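ApaG protein (Pseudomonas aeruginosa, PDB 3NRF) is of unknown function, a small all-beta protein of the DUF4354 family that is probably exported from the cytoplasm. Local coordinates at residues 28-33 and 83-88; 50-55 and 94-99. One frame throughout, in Å; residues are numbered along the deposited sequence. Where two conformers were deposited one is given.

Contact 1: residues 28-33 and 83-88; sequences TQAFKV and DAIFAS
Phe31 and Phe86 meet diagonally between antiparallel neighbours. Their side chains cross at about a right angle, and CD1 of Phe31 comes within 3.6 Å of CD1 of Phe86, near the plane of the Phe86 ring. The ring planes are 78° apart in an oblique pairing. Directly opposite Phe31 sits Ala84, whose small CB leaves room for the large ring; Val33 CG2 rests 4.1 Å from Ala84 CB. On the other face Thr28, Ala30 and Ile85 interlock. The branched isoleucine suits this place because its two arms reach different partners: Ile85 CG2 touches Thr28 CB at 3.6 Å, while Ile85 CG1 lies 3.9 Å from Ala30 CB. Farther along, Lys32 bends at chi2 (79°) and chi3 (73°) and curls back over Asp83. Lys32 NZ ends 3.0 Å from Asp83 OD2, in a salt bridge that it shares with OD1 through individually weak hydrogen bonds. Gln29 turns its amide away from Phe86: its NE2 donates to a lone pair of Ala30 O at 2.9 Å and also reaches Gly14 O, while OE1 accepts from Lys16. Backbone bonds in both directions at Gln29–Phe86 and Phe31–Ala84 hold the register. Strands 24-37 and 79-88 thus share a buried, largely aromatic face and a mixed one, as expected of a beta sandwich and consistent with the immunoglobulin-like fold of the MPT63 clan.

Contact 2: residues 50-55 and 94-99; sequences LVAQSA and YGASLV
The flat carboxamide of Gln53 lies side by side with Leu98, both side chains pointing the same way. With CG anti to the backbone N (chi1 -165°) and the chain extended beyond it, Gln53 OE1 comes 3.8 Å from Leu98 CD2, a tentative touch because Gln53 was modelled in two conformers. The flat peptide carbonyls are better defined. Ser97 N reaches Gln53 O at 3.0 Å, tilted 30° from the carbonyl plane, while Leu98 N adds only a weak bond to that oxygen. In return Gln53 N bonds to Leu98 O at 2.9 Å, with a smaller tilt of 17°. Ser97 and Leu98 thus both face Gln53, a classic beta bulge. Alanines suit the neighbouring positions, since their short side chains let Ala52 CB and Ala96 CB close to 4.0 Å; Leu50 CD2 meets Val99 CG1 at 4.1 Å. Beside the bulge one water links the two segments. It donates to Gly95 O at 2.7 Å and accepts from Ala55 N at 2.8 Å and from Ser97 OG at 2.9 Å. The chemistry implies a bulge held by a shared acceptor and a water, with apolar contacts on one side and, through the hydroxyl of buried Ser97, a hydrogen bond accepted from Arg27 of a second subunit.

In the fold
Contact 1 joins two neighbouring inner strands of the six-stranded antiparallel sheet, 24-37 and 79-88, and contact 2 pairs one of its outermost strands, 98-102, with strand 49-53; their centres are 9 Å apart. The two contacts touch directly: Phe86 CE2 packs 3.5 Å from Ala52 N, Val99 lies on Phe31, and Tyr94 CE1 comes within 3.1 Å of Thr28 O. A disulfide links Cys49, at the start of strand 49-53, to Cys105 just after strand 98-102, so it covalently reinforces the pairing of contact 2. No active site is known. The side chain of Lys32 is about 3 Å from a bound methylpentanediol and that of Gln53 about 4 Å from a cacodylate ion, both probably from the crystallisation liquor.

Contact 1: residues 28-33 and 83-88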
# COMPACT_ATOMS: atom_id res chain seq x y z
N THR B 28 12.76 -0.45 -6.32
CA THR B 28 13.26 -1.13 -5.13
C THR B 28 12.13 -1.61 -4.24
O THR B 28 11.07 -0.98 -4.19
CB THR B 28 14.17 -0.24 -4.28
OG1 THR B 28 13.44 0.93 -3.87
CG2 THR B 28 15.42 0.18 -5.09
N GLN B 29 12.33 -2.76 -3.61
CA GLN B 29 11.38 -3.30 -2.63
C GLN B 29 12.18 -3.67 -1.38
O GLN B 29 13.06 -4.52 -1.42
CB GLN B 29 10.66 -4.55 -3.15
CG GLN B 29 9.75 -5.20 -2.10
CD GLN B 29 8.59 -4.32 -1.70
OE1 GLN B 29 7.73 -3.98 -2.52
NE2 GLN B 29 8.57 -3.94 -0.41
N ALA B 30 11.84 -3.05 -0.24
CA ALA B 30 12.50 -3.33 1.01
C ALA B 30 11.76 -4.39 1.77
O ALA B 30 10.56 -4.54 1.61
CB ALA B 30 12.59 -2.05 1.88
N PHE B 31 12.52 -5.13 2.58
CA PHE B 31 12.01 -6.09 3.50
C PHE B 31 12.74 -5.97 4.82
O PHE B 31 13.95 -5.68 4.85
CB PHE B 31 12.26 -7.53 3.03
CG PHE B 31 11.53 -7.93 1.78
CD1 PHE B 31 12.04 -7.56 0.53
CD2 PHE B 31 10.42 -8.70 1.83
CE1 PHE B 31 11.40 -7.97 -0.62
CE2 PHE B 31 9.76 -9.08 0.65
CZ PHE B 31 10.27 -8.72 -0.55
N LYS B 32 12.03 -6.25 5.91
CA LYS B 32 12.72 -6.52 7.18
C LYS B 32 12.85 -8.04 7.24
O LYS B 32 11.86 -8.74 6.99
CB LYS B 32 11.90 -6.01 8.34
CG LYS B 32 12.54 -6.25 9.71
CD LYS B 32 13.61 -5.27 10.03
CE LYS B 32 13.01 -3.88 10.37
NZ LYS B 32 14.12 -2.88 10.47
N VAL B 33 14.06 -8.54 7.51
CA VAL B 33 14.39 -9.94 7.50
C VAL B 33 14.98 -10.36 8.85
O VAL B 33 15.84 -9.65 9.39
CB VAL B 33 15.44 -10.24 6.38
CG1 VAL B 33 15.80 -11.71 6.35
CG2 VAL B 33 14.92 -9.77 5.01
N ASP B 83 17.25 -4.84 7.68
CA ASP B 83 16.60 -4.56 6.40
C ASP B 83 17.43 -4.97 5.21
O ASP B 83 18.66 -4.99 5.27
CB ASP B 83 16.30 -3.08 6.30
CG ASP B 83 15.37 -2.64 7.42
OD1 ASP B 83 14.24 -3.17 7.49
OD2 ASP B 83 15.78 -1.81 8.25
N ALA B 84 16.73 -5.35 4.15
CA ALA B 84 17.36 -5.78 2.90
C ALA B 84 16.54 -5.18 1.78
O ALA B 84 15.29 -5.20 1.84
CB ALA B 84 17.35 -7.31 2.81
N ILE B 85 17.19 -4.61 0.77
CA ILE B 85 16.46 -3.97 -0.32
C ILE B 85 16.84 -4.62 -1.65
O ILE B 85 18.04 -4.68 -1.97
CB ILE B 85 16.73 -2.43 -0.40
CG1 ILE B 85 16.34 -1.74 0.88
CG2 ILE B 85 15.95 -1.83 -1.52
CD1 ILE B 85 16.61 -0.21 0.85
N PHE B 86 15.85 -5.09 -2.38
CA PHE B 86 16.00 -5.75 -3.65
C PHE B 86 15.53 -4.87 -4.78
O PHE B 86 14.72 -3.95 -4.58
CB PHE B 86 15.28 -7.12 -3.68
CG PHE B 86 15.72 -8.06 -2.57
CD1 PHE B 86 15.13 -7.99 -1.32
CD2 PHE B 86 16.77 -8.98 -2.76
CE1 PHE B 86 15.52 -8.81 -0.29
CE2 PHE B 86 17.17 -9.80 -1.71
CZ PHE B 86 16.52 -9.73 -0.48
N ALA B 87 15.97 -5.19 -5.99
CA ALA B 87 15.71 -4.34 -7.16
C ALA B 87 15.39 -5.08 -8.44
O ALA B 87 15.75 -6.25 -8.64
CB ALA B 87 16.96 -3.45 -7.42
N SER B 88 14.68 -4.39 -9.30
CA SER B 88 14.40 -4.80 -10.68
C SER B 88 14.35 -3.55 -11.54
O SER B 88 14.07 -2.47 -11.02
CB SER B 88 13.10 -5.57 -10.83
OG SER B 88 11.96 -4.84 -10.38

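Contact 2: residues 50-55 and 94-99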
# COMPACT_ATOMS: atom_id res chain seq x y z
N LEU B 50 21.08 -13.55 0.56
CA LEU B 50 19.64 -13.39 0.52
C LEU B 50 19.18 -13.07 -0.91
O LEU B 50 19.77 -12.23 -1.63
CB LEU B 50 19.17 -12.27 1.47
CG LEU B 50 19.32 -12.60 2.94
CD1 LEU B 50 19.07 -11.31 3.79
CD2 LEU B 50 18.43 -13.73 3.38
N VAL B 51 18.13 -13.78 -1.30
CA VAL B 51 17.49 -13.52 -2.57
C VAL B 51 15.99 -13.40 -2.43
O VAL B 51 15.38 -14.09 -1.64
CB VAL B 51 17.83 -14.59 -3.62
CG1 VAL B 51 19.28 -14.50 -3.95
CG2 VAL B 51 17.45 -15.97 -3.13
N ALA B 52 15.43 -12.47 -3.18
CA ALA B 52 13.98 -12.30 -3.24
C ALA B 52 13.52 -12.97 -4.51
O ALA B 52 14.20 -12.89 -5.54
CB ALA B 52 13.59 -10.81 -3.19
N GLN B 53 12.32 -13.55 -4.49
CA GLN B 53 11.84 -14.33 -5.60
C GLN B 53 10.33 -14.15 -5.77
O GLN B 53 9.60 -14.00 -4.78
CB GLN B 53 12.17 -15.79 -5.29
CG GLN B 53 12.07 -16.72 -6.47
CD GLN B 53 12.44 -18.15 -6.11
OE1 GLN B 53 12.14 -18.64 -5.03
NE2 GLN B 53 13.14 -18.80 -7.03
N SER B 54 9.89 -14.21 -7.02
CA SER B 54 8.46 -14.23 -7.28
C SER B 54 8.00 -15.68 -7.45
O SER B 54 8.79 -16.65 -7.50
CB SER B 54 8.19 -13.47 -8.59
OG SER B 54 8.71 -14.15 -9.69
N ALA B 55 6.69 -15.84 -7.52
CA ALA B 55 6.06 -17.14 -7.76
C ALA B 55 6.56 -17.84 -9.02
O ALA B 55 6.68 -19.09 -9.05
CB ALA B 55 4.55 -16.94 -7.86
N TYR B 94 8.21 -5.80 -7.28
CA TYR B 94 7.03 -5.62 -6.44
C TYR B 94 6.24 -6.87 -6.27
O TYR B 94 5.43 -6.97 -5.29
CB TYR B 94 6.18 -4.49 -7.01
CG TYR B 94 6.95 -3.19 -6.96
CD1 TYR B 94 7.82 -2.88 -5.91
CD2 TYR B 94 6.79 -2.23 -7.94
CE1 TYR B 94 8.53 -1.74 -5.88
CE2 TYR B 94 7.48 -1.01 -7.88
CZ TYR B 94 8.36 -0.77 -6.84
OH TYR B 94 9.02 0.47 -6.84
N GLY B 95 6.45 -7.81 -7.19
CA GLY B 95 5.88 -9.14 -7.13
C GLY B 95 6.73 -10.14 -6.34
O GLY B 95 6.37 -11.32 -6.32
N ALA B 96 7.85 -9.70 -5.76
CA ALA B 96 8.70 -10.57 -4.91
C ALA B 96 7.84 -10.92 -3.68
O ALA B 96 7.33 -10.03 -3.00
CB ALA B 96 9.95 -9.89 -4.50
N SER B 97 7.71 -12.19 -3.40
CA SER B 97 6.83 -12.66 -2.35
C SER B 97 7.50 -13.69 -1.45
O SER B 97 6.87 -14.35 -0.65
CB SER B 97 5.57 -13.23 -2.96
OG SER B 97 5.82 -14.34 -3.82
N LEU B 98 8.80 -13.82 -1.61
CA LEU B 98 9.61 -14.79 -0.85
C LEU B 98 11.01 -14.26 -0.72
O LEU B 98 11.55 -13.75 -1.71
CB LEU B 98 9.62 -16.14 -1.55
CG LEU B 98 10.32 -17.27 -0.83
CD1 LEU B 98 9.65 -17.58 0.53
CD2 LEU B 98 10.32 -18.49 -1.75
N VAL B 99 11.58 -14.32 0.47
CA VAL B 99 12.99 -14.08 0.73
C VAL B 99 13.55 -15.42 1.22
O VAL B 99 13.04 -16.08 2.15
CB VAL B 99 13.26 -12.94 1.72
CG1 VAL B 99 14.74 -12.75 1.89
CG2 VAL B 99 12.63 -11.66 1.17
O HOH W 1 5.08 -13.69 -6.59